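Local coordinates for pyridine nucleotide-disulfide oxidoreductase-like protein (Myceliophthora thermophila, PDB 5MQ6) that uses FAD and NADPH to insert one oxygen atom beside the carbonyl of ketones, bulky polycyclic ones in particular, giving esters or lactones with high enantioselectivity, at residues 101-105 / 106-110; 502-505 / 506-510; 548-551 / 552-556; 575-578 / 579-583; 631-634 / 635-639. All blocks are in the same frame, centred on the assembly; numbering follows the deposited sequence.

Interaction 1: 101-105 / 106-110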
loop_
_atom_site.group_PDB
_atom_site.type_symbol
_atom_site.label_atom_id
_atom_site.label_comp_id
_atom_site.label_asym_id
_atom_site.label_seq_id
_atom_site.Cartn_x
_atom_site.Cartn_y
_atom_site.Cartn_z
ATOM N N GLY A 101 -25.396 -9.299 8.591
ATOM C CA GLY A 101 -26.777 -9.332 8.144
ATOM C C GLY A 101 -27.220 -8.099 7.353
ATOM O O GLY A 101 -28.399 -7.865 7.264
ATOM N N LEU A 102 -26.306 -7.301 6.798
ATOM C CA LEU A 102 -26.677 -6.080 6.062
ATOM C C LEU A 102 -26.838 -6.263 4.530
ATOM O O LEU A 102 -27.268 -5.371 3.856
ATOM C CB LEU A 102 -25.625 -5.031 6.292
ATOM C CG LEU A 102 -25.483 -4.585 7.742
ATOM C CD1 LEU A 102 -24.226 -3.794 8.045
ATOM C CD2 LEU A 102 -26.651 -3.740 8.060
ATOM N N ALA A 103 -26.505 -7.422 4.014
ATOM C CA ALA A 103 -26.429 -7.618 2.555
ATOM C C ALA A 103 -26.982 -8.984 2.187
ATOM O O ALA A 103 -26.311 -9.797 1.627
ATOM C CB ALA A 103 -25.012 -7.446 2.048
ATOM N N SER A 104 -28.212 -9.246 2.540
ATOM C CA SER A 104 -28.862 -10.533 2.183
ATOM C C SER A 104 -29.557 -10.551 0.840
ATOM O O SER A 104 -29.504 -11.560 0.125
ATOM C CB SER A 104 -29.830 -10.872 3.262
ATOM O OG SER A 104 -29.032 -11.187 4.403
ATOM N N GLY A 105 -30.218 -9.447 0.531
ATOM C CA GLY A 105 -30.791 -9.183 -0.780
ATOM C C GLY A 105 -29.878 -9.241 -2.009
ATOM O O GLY A 105 -28.673 -8.972 -1.971
ATOM N N PRO A 106 -30.460 -9.534 -3.142
ATOM C CA PRO A 106 -29.611 -9.775 -4.320
ATOM C C PRO A 106 -28.873 -8.533 -4.907
ATOM O O PRO A 106 -27.789 -8.717 -5.494
ATOM C CB PRO A 106 -30.609 -10.359 -5.318
ATOM C CG PRO A 106 -31.846 -9.531 -5.031
ATOM C CD PRO A 106 -31.892 -9.465 -3.492
ATOM N N ASP A 107 -29.441 -7.321 -4.735
ATOM C CA ASP A 107 -28.786 -6.044 -5.100
ATOM C C ASP A 107 -28.187 -5.233 -3.948
ATOM O O ASP A 107 -28.049 -3.999 -4.052
ATOM C CB ASP A 107 -29.802 -5.128 -5.759
ATOM C CG ASP A 107 -30.514 -5.793 -6.912
ATOM O OD1 ASP A 107 -29.836 -6.562 -7.643
ATOM O OD2 ASP A 107 -31.750 -5.545 -7.039
ATOM N N ASP A 108 -27.895 -5.903 -2.837
ATOM C CA ASP A 108 -27.336 -5.235 -1.706
ATOM C C ASP A 108 -25.864 -4.832 -1.860
ATOM O O ASP A 108 -25.422 -3.965 -1.169
ATOM C CB ASP A 108 -27.543 -6.049 -0.466
ATOM C CG ASP A 108 -28.971 -6.012 0.021
ATOM O OD1 ASP A 108 -29.771 -5.207 -0.516
ATOM O OD2 ASP A 108 -29.294 -6.771 0.966
ATOM N N ILE A 109 -25.119 -5.498 -2.734
ATOM C CA ILE A 109 -23.698 -5.247 -2.956
ATOM C C ILE A 109 -23.386 -5.204 -4.426
ATOM O O ILE A 109 -23.735 -6.132 -5.141
ATOM C CB ILE A 109 -22.800 -6.314 -2.293
ATOM C CG1 ILE A 109 -22.894 -6.190 -0.740
ATOM C CG2 ILE A 109 -21.308 -6.149 -2.792
ATOM C CD1 ILE A 109 -22.008 -7.188 0.032
ATOM N N LEU A 110 -22.669 -4.145 -4.853
ATOM C CA LEU A 110 -21.905 -4.128 -6.056
ATOM C C LEU A 110 -20.516 -3.701 -5.716
ATOM O O LEU A 110 -20.315 -2.615 -5.200
ATOM C CB LEU A 110 -22.512 -3.249 -7.169
ATOM C CG LEU A 110 -21.730 -3.347 -8.506
ATOM C CD1 LEU A 110 -21.969 -4.682 -9.174
ATOM C CD2 LEU A 110 -22.095 -2.230 -9.469
#

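Interaction 2: 502-505 / 506-510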
loop_
_atom_site.group_PDB
_atom_site.type_symbol
_atom_site.label_atom_id
_atom_site.label_comp_id
_atom_site.label_asym_id
_atom_site.label_seq_id
_atom_site.Cartn_x
_atom_site.Cartn_y
_atom_site.Cartn_z
ATOM N N LYS A 502 -20.486 20.304 -2.491
ATOM C CA LYS A 502 -19.144 20.443 -1.900
ATOM C C LYS A 502 -18.136 19.263 -2.232
ATOM O O LYS A 502 -18.415 18.065 -1.988
ATOM C CB LYS A 502 -19.300 20.494 -0.396
ATOM C CG LYS A 502 -18.128 21.142 0.324
ATOM C CD LYS A 502 -18.400 21.462 1.805
ATOM C CE LYS A 502 -18.005 20.310 2.741
ATOM N NZ LYS A 502 -18.815 20.234 3.994
ATOM N N SER A 503 -16.959 19.633 -2.738
ATOM C CA SER A 503 -15.908 18.699 -3.107
ATOM C C SER A 503 -15.094 18.227 -1.909
ATOM O O SER A 503 -14.537 19.037 -1.131
ATOM C CB SER A 503 -14.941 19.317 -4.094
ATOM O OG SER A 503 -13.773 18.479 -4.060
ATOM N N LEU A 504 -14.968 16.923 -1.767
ATOM C CA LEU A 504 -14.208 16.397 -0.614
ATOM C C LEU A 504 -12.786 16.963 -0.656
ATOM O O LEU A 504 -12.220 17.405 0.376
ATOM C CB LEU A 504 -14.188 14.852 -0.593
ATOM C CG LEU A 504 -13.458 14.207 0.602
ATOM C CD1 LEU A 504 -14.017 14.703 1.926
ATOM C CD2 LEU A 504 -13.538 12.707 0.556
ATOM N N ASP A 505 -12.220 16.957 -1.855
ATOM C CA ASP A 505 -10.827 17.326 -1.962
ATOM C C ASP A 505 -10.610 18.805 -1.703
ATOM O O ASP A 505 -9.648 19.202 -1.104
ATOM C CB ASP A 505 -10.206 16.911 -3.301
ATOM C CG ASP A 505 -8.702 17.028 -3.272
ATOM O OD1 ASP A 505 -8.059 16.471 -2.346
ATOM O OD2 ASP A 505 -8.178 17.752 -4.142
ATOM N N ASP A 506 -11.510 19.629 -2.157
ATOM C CA ASP A 506 -11.394 21.059 -1.862
ATOM C C ASP A 506 -11.469 21.299 -0.369
ATOM O O ASP A 506 -10.629 22.006 0.186
ATOM C CB ASP A 506 -12.453 21.844 -2.584
ATOM C CG ASP A 506 -12.305 21.763 -4.109
ATOM O OD1 ASP A 506 -11.195 21.495 -4.636
ATOM O OD2 ASP A 506 -13.334 21.959 -4.797
ATOM N N LYS A 507 -12.421 20.653 0.313
ATOM C CA LYS A 507 -12.435 20.733 1.799
ATOM C C LYS A 507 -11.071 20.318 2.384
ATOM O O LYS A 507 -10.477 21.010 3.219
ATOM C CB LYS A 507 -13.512 19.827 2.358
ATOM C CG LYS A 507 -13.775 19.931 3.857
ATOM C CD LYS A 507 -14.801 18.918 4.316
ATOM C CE LYS A 507 -14.783 18.758 5.833
ATOM N NZ LYS A 507 -15.657 17.636 6.304
ATOM N N TRP A 508 -10.570 19.175 1.949
ATOM C CA TRP A 508 -9.330 18.639 2.463
ATOM C C TRP A 508 -8.152 19.615 2.291
ATOM O O TRP A 508 -7.357 19.803 3.184
ATOM C CB TRP A 508 -8.966 17.394 1.649
ATOM C CG TRP A 508 -8.207 16.421 2.430
ATOM C CD1 TRP A 508 -6.860 16.256 2.462
ATOM C CD2 TRP A 508 -8.775 15.430 3.307
ATOM N NE1 TRP A 508 -6.541 15.199 3.294
ATOM C CE2 TRP A 508 -7.697 14.657 3.800
ATOM C CE3 TRP A 508 -10.082 15.085 3.657
ATOM C CZ2 TRP A 508 -7.879 13.621 4.640
ATOM C CZ3 TRP A 508 -10.252 14.015 4.519
ATOM C CH2 TRP A 508 -9.181 13.309 4.989
ATOM N N GLN A 509 -8.041 20.193 1.096
ATOM C CA GLN A 509 -6.906 21.072 0.745
ATOM C C GLN A 509 -7.045 22.453 1.418
ATOM O O GLN A 509 -6.050 23.032 1.807
ATOM C CB GLN A 509 -6.806 21.256 -0.748
ATOM C CG GLN A 509 -6.598 20.052 -1.642
ATOM C CD GLN A 509 -5.569 19.063 -1.105
ATOM O OE1 GLN A 509 -4.576 19.478 -0.534
ATOM N NE2 GLN A 509 -5.816 17.764 -1.281
ATOM N N THR A 510 -8.273 22.946 1.554
ATOM C CA THR A 510 -8.519 24.249 2.071
ATOM C C THR A 510 -8.616 24.310 3.552
ATOM O O THR A 510 -8.051 25.193 4.133
ATOM C CB THR A 510 -9.805 24.877 1.508
ATOM O OG1 THR A 510 -10.928 24.063 1.878
ATOM C CG2 THR A 510 -9.768 24.996 -0.011
HETATM O O HOH W 1 -17.736 20.029 6.716
#

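Interaction 3: 548-551 / 552-556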
loop_
_atom_site.group_PDB
_atom_site.type_symbol
_atom_site.label_atom_id
_atom_site.label_comp_id
_atom_site.label_asym_id
_atom_site.label_seq_id
_atom_site.Cartn_x
_atom_site.Cartn_y
_atom_site.Cartn_z
ATOM N N GLY A 548 -10.151 -1.604 10.279
ATOM C CA GLY A 548 -10.923 -0.536 9.704
ATOM C C GLY A 548 -12.257 -0.997 9.096
ATOM O O GLY A 548 -13.268 -0.341 9.316
ATOM N N THR A 549 -12.242 -2.071 8.333
ATOM C CA THR A 549 -13.470 -2.612 7.772
ATOM C C THR A 549 -14.467 -3.034 8.862
ATOM O O THR A 549 -15.674 -2.699 8.751
ATOM C CB THR A 549 -13.252 -3.752 6.734
ATOM O OG1 THR A 549 -12.664 -4.850 7.354
ATOM C CG2 THR A 549 -12.438 -3.258 5.460
ATOM N N GLU A 550 -13.955 -3.669 9.935
ATOM C CA GLU A 550 -14.792 -4.009 11.098
ATOM C C GLU A 550 -15.423 -2.774 11.743
ATOM O O GLU A 550 -16.613 -2.792 12.063
ATOM C CB GLU A 550 -14.011 -4.675 12.183
ATOM C CG GLU A 550 -14.862 -5.043 13.410
ATOM C CD GLU A 550 -14.049 -5.730 14.460
ATOM O OE1 GLU A 550 -13.099 -5.143 15.015
ATOM O OE2 GLU A 550 -14.358 -6.872 14.757
ATOM N N HIS A 551 -14.642 -1.711 11.973
ATOM C CA HIS A 551 -15.256 -0.536 12.555
ATOM C C HIS A 551 -16.372 0.043 11.662
ATOM O O HIS A 551 -17.442 0.388 12.153
ATOM C CB HIS A 551 -14.163 0.525 12.734
ATOM C CG HIS A 551 -14.624 1.746 13.411
ATOM N ND1 HIS A 551 -15.195 1.737 14.676
ATOM C CD2 HIS A 551 -14.644 3.025 12.990
ATOM C CE1 HIS A 551 -15.544 2.969 15.003
ATOM N NE2 HIS A 551 -15.225 3.765 13.992
ATOM N N ILE A 552 -16.068 0.216 10.371
ATOM C CA ILE A 552 -17.012 0.818 9.439
ATOM C C ILE A 552 -18.327 -0.008 9.447
ATOM O O ILE A 552 -19.438 0.535 9.572
ATOM C CB ILE A 552 -16.385 0.935 8.035
ATOM C CG1 ILE A 552 -15.288 2.017 8.086
ATOM C CG2 ILE A 552 -17.458 1.308 7.004
ATOM C CD1 ILE A 552 -14.363 2.107 6.889
ATOM N N VAL A 553 -18.205 -1.325 9.304
ATOM C CA VAL A 553 -19.398 -2.213 9.159
ATOM C C VAL A 553 -20.178 -2.228 10.472
ATOM O O VAL A 553 -21.461 -2.213 10.494
ATOM C CB VAL A 553 -19.023 -3.638 8.648
ATOM C CG1 VAL A 553 -20.215 -4.554 8.762
ATOM C CG2 VAL A 553 -18.565 -3.551 7.175
ATOM N N GLN A 554 -19.444 -2.186 11.600
ATOM C CA GLN A 554 -20.131 -2.144 12.873
ATOM C C GLN A 554 -20.874 -0.803 13.155
ATOM O O GLN A 554 -21.962 -0.813 13.726
ATOM C CB GLN A 554 -19.191 -2.526 14.022
ATOM C CG GLN A 554 -18.784 -3.977 13.943
ATOM C CD GLN A 554 -19.971 -4.931 14.106
ATOM O OE1 GLN A 554 -20.785 -4.740 14.991
ATOM N NE2 GLN A 554 -20.081 -5.902 13.266
ATOM N N VAL A 555 -20.296 0.333 12.741
ATOM C CA VAL A 555 -20.965 1.613 12.863
ATOM C C VAL A 555 -22.238 1.630 12.021
ATOM O O VAL A 555 -23.327 2.122 12.446
ATOM C CB VAL A 555 -20.019 2.722 12.418
ATOM C CG1 VAL A 555 -20.755 4.026 12.102
ATOM C CG2 VAL A 555 -18.968 2.949 13.514
ATOM N N ILE A 556 -22.091 1.129 10.782
ATOM C CA ILE A 556 -23.253 1.039 9.912
ATOM C C ILE A 556 -24.345 0.090 10.503
ATOM O O ILE A 556 -25.573 0.376 10.444
ATOM C CB ILE A 556 -22.826 0.545 8.487
ATOM C CG1 ILE A 556 -22.044 1.695 7.786
ATOM C CG2 ILE A 556 -24.060 0.099 7.667
ATOM C CD1 ILE A 556 -21.311 1.186 6.526
#

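Interaction 4: 575-578 / 579-583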
loop_
_atom_site.group_PDB
_atom_site.type_symbol
_atom_site.label_atom_id
_atom_site.label_comp_id
_atom_site.label_asym_id
_atom_site.label_seq_id
_atom_site.Cartn_x
_atom_site.Cartn_y
_atom_site.Cartn_z
ATOM N N ALA A 575 -17.485 16.887 15.682
ATOM C CA ALA A 575 -16.828 15.608 16.065
ATOM C C ALA A 575 -15.564 15.417 15.210
ATOM O O ALA A 575 -14.497 15.087 15.742
ATOM C CB ALA A 575 -17.766 14.450 15.925
ATOM N N GLU A 576 -15.621 15.716 13.915
ATOM C CA GLU A 576 -14.428 15.599 13.067
ATOM C C GLU A 576 -13.334 16.613 13.429
ATOM O O GLU A 576 -12.097 16.380 13.272
ATOM C CB GLU A 576 -14.818 15.642 11.614
ATOM C CG GLU A 576 -14.986 17.011 11.002
ATOM C CD GLU A 576 -15.315 16.967 9.524
ATOM O OE1 GLU A 576 -15.457 15.850 8.951
ATOM O OE2 GLU A 576 -15.476 18.081 8.910
ATOM N N GLU A 577 -13.778 17.771 13.895
ATOM C CA GLU A 577 -12.844 18.792 14.263
ATOM C C GLU A 577 -12.156 18.475 15.608
ATOM O O GLU A 577 -10.967 18.655 15.744
ATOM C CB GLU A 577 -13.557 20.136 14.269
ATOM C CG GLU A 577 -12.600 21.268 14.139
ATOM C CD GLU A 577 -12.001 21.409 12.781
ATOM O OE1 GLU A 577 -12.380 20.740 11.794
ATOM O OE2 GLU A 577 -11.114 22.238 12.706
ATOM N N ALA A 578 -12.879 17.935 16.568
ATOM C CA ALA A 578 -12.272 17.435 17.759
ATOM C C ALA A 578 -11.215 16.348 17.447
ATOM O O ALA A 578 -10.139 16.320 18.024
ATOM C CB ALA A 578 -13.365 16.901 18.682
ATOM N N TRP A 579 -11.546 15.462 16.502
ATOM C CA TRP A 579 -10.711 14.307 16.223
ATOM C C TRP A 579 -9.420 14.861 15.565
ATOM O O TRP A 579 -8.288 14.458 15.909
ATOM C CB TRP A 579 -11.495 13.319 15.307
ATOM C CG TRP A 579 -10.624 12.140 14.950
ATOM C CD1 TRP A 579 -10.041 11.899 13.809
ATOM C CD2 TRP A 579 -10.210 11.133 15.859
ATOM N NE1 TRP A 579 -9.265 10.745 13.909
ATOM C CE2 TRP A 579 -9.349 10.280 15.181
ATOM C CE3 TRP A 579 -10.494 10.877 17.198
ATOM C CZ2 TRP A 579 -8.773 9.211 15.764
ATOM C CZ3 TRP A 579 -9.894 9.804 17.802
ATOM C CH2 TRP A 579 -9.084 8.961 17.077
ATOM N N SER A 580 -9.615 15.881 14.689
ATOM C CA SER A 580 -8.521 16.532 13.991
ATOM C C SER A 580 -7.552 17.252 14.943
ATOM O O SER A 580 -6.327 17.148 14.734
ATOM C CB SER A 580 -8.992 17.411 12.807
ATOM O OG SER A 580 -9.948 16.783 12.008
ATOM N N PHE A 581 -8.074 17.897 16.005
ATOM C CA PHE A 581 -7.221 18.460 17.057
ATOM C C PHE A 581 -6.560 17.329 17.843
ATOM O O PHE A 581 -5.426 17.452 18.271
ATOM C CB PHE A 581 -7.958 19.487 17.935
ATOM C CG PHE A 581 -8.025 20.840 17.306
ATOM C CD1 PHE A 581 -8.886 21.063 16.254
ATOM C CD2 PHE A 581 -7.109 21.846 17.659
ATOM C CE1 PHE A 581 -8.904 22.275 15.577
ATOM C CE2 PHE A 581 -7.121 23.088 17.000
ATOM C CZ PHE A 581 -8.014 23.306 15.941
ATOM N N GLU A 582 -7.235 16.197 18.023
ATOM C CA GLU A 582 -6.534 15.021 18.600
ATOM C C GLU A 582 -5.315 14.652 17.736
ATOM O O GLU A 582 -4.218 14.465 18.282
ATOM C CB GLU A 582 -7.452 13.831 18.849
ATOM C CG GLU A 582 -6.852 12.562 19.345
ATOM C CD GLU A 582 -6.286 12.673 20.774
ATOM O OE1 GLU A 582 -6.564 13.660 21.481
ATOM O OE2 GLU A 582 -5.556 11.720 21.191
ATOM N N ILE A 583 -5.495 14.580 16.420
ATOM C CA ILE A 583 -4.421 14.163 15.558
ATOM C C ILE A 583 -3.223 15.180 15.696
ATOM O O ILE A 583 -2.038 14.746 15.792
ATOM C CB ILE A 583 -4.896 14.042 14.107
ATOM C CG1 ILE A 583 -5.963 12.884 13.967
ATOM C CG2 ILE A 583 -3.678 13.978 13.139
ATOM C CD1 ILE A 583 -5.473 11.466 14.305
#

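Interaction 5: 631-634 / 635-639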
loop_
_atom_site.group_PDB
_atom_site.type_symbol
_atom_site.label_atom_id
_atom_site.label_comp_id
_atom_site.label_asym_id
_atom_site.label_seq_id
_atom_site.Cartn_x
_atom_site.Cartn_y
_atom_site.Cartn_z
ATOM N N ALA A 631 -2.758 -1.284 17.972
ATOM C CA ALA A 631 -3.531 -1.917 19.056
ATOM C C ALA A 631 -4.314 -0.870 19.827
ATOM O O ALA A 631 -5.475 -1.088 20.210
ATOM C CB ALA A 631 -2.603 -2.683 20.070
ATOM N N SER A 632 -3.627 0.250 20.115
ATOM C CA SER A 632 -4.237 1.366 20.853
ATOM C C SER A 632 -5.451 2.008 20.085
ATOM O O SER A 632 -6.510 2.172 20.638
ATOM C CB SER A 632 -3.175 2.417 21.115
ATOM O OG SER A 632 -3.755 3.539 21.773
ATOM N N TYR A 633 -5.288 2.316 18.816
ATOM C CA TYR A 633 -6.372 2.758 17.961
ATOM C C TYR A 633 -7.581 1.749 17.965
ATOM O O TYR A 633 -8.786 2.128 18.171
ATOM C CB TYR A 633 -5.781 2.995 16.563
ATOM C CG TYR A 633 -6.756 3.295 15.451
ATOM C CD1 TYR A 633 -7.563 4.409 15.510
ATOM C CD2 TYR A 633 -6.850 2.457 14.331
ATOM C CE1 TYR A 633 -8.412 4.745 14.470
ATOM C CE2 TYR A 633 -7.692 2.722 13.265
ATOM C CZ TYR A 633 -8.505 3.872 13.344
ATOM O OH TYR A 633 -9.346 4.175 12.327
ATOM N N MET A 634 -7.237 0.472 17.758
ATOM C CA MET A 634 -8.237 -0.594 17.792
ATOM C C MET A 634 -9.058 -0.612 19.059
ATOM O O MET A 634 -10.290 -0.769 19.003
ATOM C CB MET A 634 -7.562 -1.954 17.633
ATOM C CG MET A 634 -8.462 -3.178 17.643
ATOM S SD MET A 634 -7.432 -4.676 17.599
ATOM C CE MET A 634 -7.002 -4.622 19.344
ATOM N N LYS A 635 -8.359 -0.596 20.184
ATOM C CA LYS A 635 -9.024 -0.573 21.495
ATOM C C LYS A 635 -9.941 0.687 21.624
ATOM O O LYS A 635 -11.054 0.615 22.123
ATOM C CB LYS A 635 -7.988 -0.656 22.630
ATOM C CG LYS A 635 -8.514 -0.256 24.021
ATOM C CD LYS A 635 -9.585 -1.201 24.609
ATOM C CE LYS A 635 -9.238 -1.686 26.032
ATOM N NZ LYS A 635 -9.742 -3.071 26.289
ATOM N N LEU A 636 -9.446 1.822 21.184
ATOM C CA LEU A 636 -10.216 3.074 21.194
ATOM C C LEU A 636 -11.540 2.910 20.416
ATOM O O LEU A 636 -12.554 3.314 20.883
ATOM C CB LEU A 636 -9.378 4.218 20.630
ATOM C CG LEU A 636 -10.053 5.632 20.586
ATOM C CD1 LEU A 636 -8.998 6.698 20.497
ATOM C CD2 LEU A 636 -10.886 5.809 19.343
ATOM N N LEU A 637 -11.497 2.256 19.234
ATOM C CA LEU A 637 -12.665 2.026 18.459
ATOM C C LEU A 637 -13.629 1.095 19.140
ATOM O O LEU A 637 -14.841 1.346 19.149
ATOM C CB LEU A 637 -12.319 1.477 17.043
ATOM C CG LEU A 637 -11.425 2.430 16.218
ATOM C CD1 LEU A 637 -11.113 1.744 14.909
ATOM C CD2 LEU A 637 -11.964 3.816 15.917
ATOM N N GLN A 638 -13.085 0.042 19.752
ATOM C CA GLN A 638 -13.916 -0.939 20.481
ATOM C C GLN A 638 -14.664 -0.211 21.581
ATOM O O GLN A 638 -15.885 -0.321 21.674
ATOM C CB GLN A 638 -13.080 -2.080 21.110
ATOM C CG GLN A 638 -12.519 -3.030 20.076
ATOM C CD GLN A 638 -11.415 -3.949 20.569
ATOM O OE1 GLN A 638 -10.853 -3.723 21.642
ATOM N NE2 GLN A 638 -11.085 -5.000 19.760
ATOM N N GLU A 639 -13.953 0.611 22.345
ATOM C CA GLU A 639 -14.660 1.332 23.409
ATOM C C GLU A 639 -15.725 2.295 22.859
ATOM O O GLU A 639 -16.804 2.450 23.427
ATOM C CB GLU A 639 -13.689 2.054 24.324
ATOM C CG GLU A 639 -12.798 1.037 25.055
ATOM C CD GLU A 639 -11.624 1.685 25.777
ATOM O OE1 GLU A 639 -11.335 2.896 25.605
ATOM O OE2 GLU A 639 -10.974 0.980 26.558
#

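Interaction 1: 101-105 / 106-110
G105, D108 and A103 carry this local contact, in which the chain turns from the end of one helix into the first residues of a strand. G105 opens a type I beta turn that closes on D108: the amide N of D108 donates to G105 O over 3.3 Å, standing well above the carbonyl plane. The carboxylate of D108 then reaches back over the start of the turn. Its CG lies beside the backbone N, opposite the carbonyl carbon (chi1 -74°), and this swings OD2 toward the amides of S104 and G105, at the entry to the turn. OD2 takes a weak, bent bond from G105 N at 2.9 Å, while S104 N lies 3.1 Å from the same oxygen at an angle too poor for a bond. These two amides, with the K80 side chain of strand 78-84 alongside, may help to ease the charge of the carboxylate. Behind it, D108 CB rests 3.6 Å from A103 CA. The methyl of A103 meets the end of I109, with CB to CD1 at 3.6 Å. In the fold the segment links helix 88-99, which ends in a Schellman motif at G101, to strand 109-112. L102 leans on helix 541-562, I109 reaches L97 of helix 88-99, and D108 and L110 join strand 78-84 by backbone bonds in the FAD-binding Rossmann-type sheet.

Interaction 2: 502-505 / 506-510
D505 and Q509, one helical turn apart, are joined by a side-chain hydrogen bond: Q509 NE2 donates to D505 OD1 at 2.8 Å. The oxygen lies in the amide plane of Q509 and is met on its syn side, 28° out of the carboxylate plane, with the two flat groups turned 58° against each other. Q509 CG, beside its backbone N, lies against D505 O, and the bend at chi2 (-43°) then brings NE2 round to OD1. At the start of the same helix S503 is the N-cap, its OG accepting from D506 N at 3.2 Å in a nearly straight bond. D506 returns toward the cap, OD2 coming to 3.2 Å from S503 CB. Along the side of the turn the aliphatic parts of K502 and K507 touch, CE to CD at 3.8 Å, and a water accepts from both ammonium groups, weakly from K507. Further out, S487 OG and G484 O bind D505 OD1 and Q509 NE2 respectively, fixing the pair against the loop before helix 488-492. W508 NE1 is held by G485 O, and L504 packs on P488 and F524. K507 NZ forms a salt bridge with E576 and is also bound by N522 O and S521 OG. K502 NZ and K507 NZ lie 4.7 Å apart; their like charges are probably eased by the shared water and by the carboxylate of E576.

Interaction 3: 548-551 / 552-556
V555 sets a methyl over one face of the H551 imidazole, one turn further along the helix. CG2 stands 4.0 Å from the ring centroid, 21° off the normal, in a CH-pi contact displaced toward the rim; its closest ring atom is CE1 at 3.7 Å. The ring swings out over V555 because H551 CG is opposite the backbone N (chi1 -176°), while V555 CG2 lies beside its own backbone N and so looks back down the helix. Beside this pair E550 and Q554 run across one another, their CG atoms 4.1 Å apart and their carboxylate and amide planes nearly perpendicular at 84°. E550 is extended, with OE1 in a salt bridge with R330; Q554 has CG beside its backbone N, 3.1 Å from E550 O, and then bends at chi2. These residues belong to the long helix 541-562, which packs through T549, I552 and V553 on L92, Y93 and R96 of helix 88-99, whose start overlaps what is probably the glycine-rich motif of the FAD-binding Rossmann-type unit. The T549 side chain is about 8 Å from FAD. On the flank facing helix 630-641, R641 NH2 bonds H551 ND1, fixing the turn of the imidazole. The backbone between the segments is regular alpha-helix, with V555 N donating to H551 O at 2.9 Å.

Interaction 4: 575-578 / 579-583
E577 and F581 face each other one turn apart on the alpha-helix 573-585, where i to i+4 neighbours share one flank. From CB, E577 sets CG opposite its backbone N (chi1 -159°), and CG lies 4.1 Å from F581 CE1. The chain then bends at chi2 (72°), bringing the carboxylate round so that OE2 approaches the same ring carbon to 3.6 Å. Carboxylate and ring planes stand 56° apart. The tip is held by partners outside this turn: OE1 accepts from H511 NE2, and OE2 forms a salt bridge with R622, so that ring contact and charge pairing act on one carboxylate. F581 meets the backbone as well, because E577 O lies at the ring edge in its plane, 3.2 Å from CD1. E576, the preceding residue, directs its own carboxylate to K507, N522 and S521, linking this helix to helix 504-511 and the loop after it. W579 goes to the buried side, where its NE1 bonds Q534 O and its ring meets H517 edge-to-face. The helix lies away from the FAD and NADPH sites. On the helical backbone, E576 O takes two bonds from S580, its N donating at 2.9 Å and its OG at a short 2.5 Å, the two donors coming from opposite faces of the carbonyl plane.

Interaction 5: 631-634 / 635-639
The backbone from 631 to 639 is regular alpha-helix: four successive amides, K635 N to Q638 N, bond to the carbonyls one turn back, L637 N donating to Y633 O at 2.9 Å. On this frame Y633 and L637 form the main side-chain contact. Y633 places CG opposite its backbone N (chi1 173°), which turns the phenol along the helix toward the next turn. L637 CD1 settles over one face of the ring, 4.0 Å from the centroid and 21° off the normal, in a CH-pi contact offset toward the rim on the hydroxyl side; CZ is its closest ring atom, at 3.7 Å. CD2, the other branch of the leucine, approaches Y633 CE1 to 3.9 Å. The hydroxyl of Y633 is bonded to H517 O, which ties the far end of the ring to a neighbouring loop. Next to this pair M634 and Q638 meet on the side facing helix 328-340, with M634 CG 3.8 Å from Q638 NE2. Q638 is extended beyond CG and brings that CG to 3.4 Å from M634 O, while both side chains touch R330 of helix 328-340. M634 and L637 also lean on V547 of helix 541-562, and L637 reaches H551 there. The arrangement is an i to i+4 aromatic-aliphatic pair on the face of a helix that packs against helices 328-340 and 541-562, with the side chain of Y633 about 14 Å from the bound FAD.

Interactions 3, 4 and 5 form one cluster of helices. Interactions 3 and 5 have centres 13 Å apart and touch where H551 ND1 lies 3.7 Å from L637 CB; interactions 4 and 5 meet through W579 CH2 and L636 CD1 at 4.1 Å. Interaction 2 joins through the salt bridge of K507 NZ with E576 OE2, 2.6 Å long, whereas interaction 1 reaches interaction 3 by packing alone, L102 CD1 on I556 CG2 at 3.9 Å. H517 is a shared neighbour of interactions 3, 4 and 5. None of the five lines the cofactor: FAD is nearest to interaction 3, about 8 Å from the side chain of T549, and about 13 to 14 Å from side chains of interactions 1, 2 and 5.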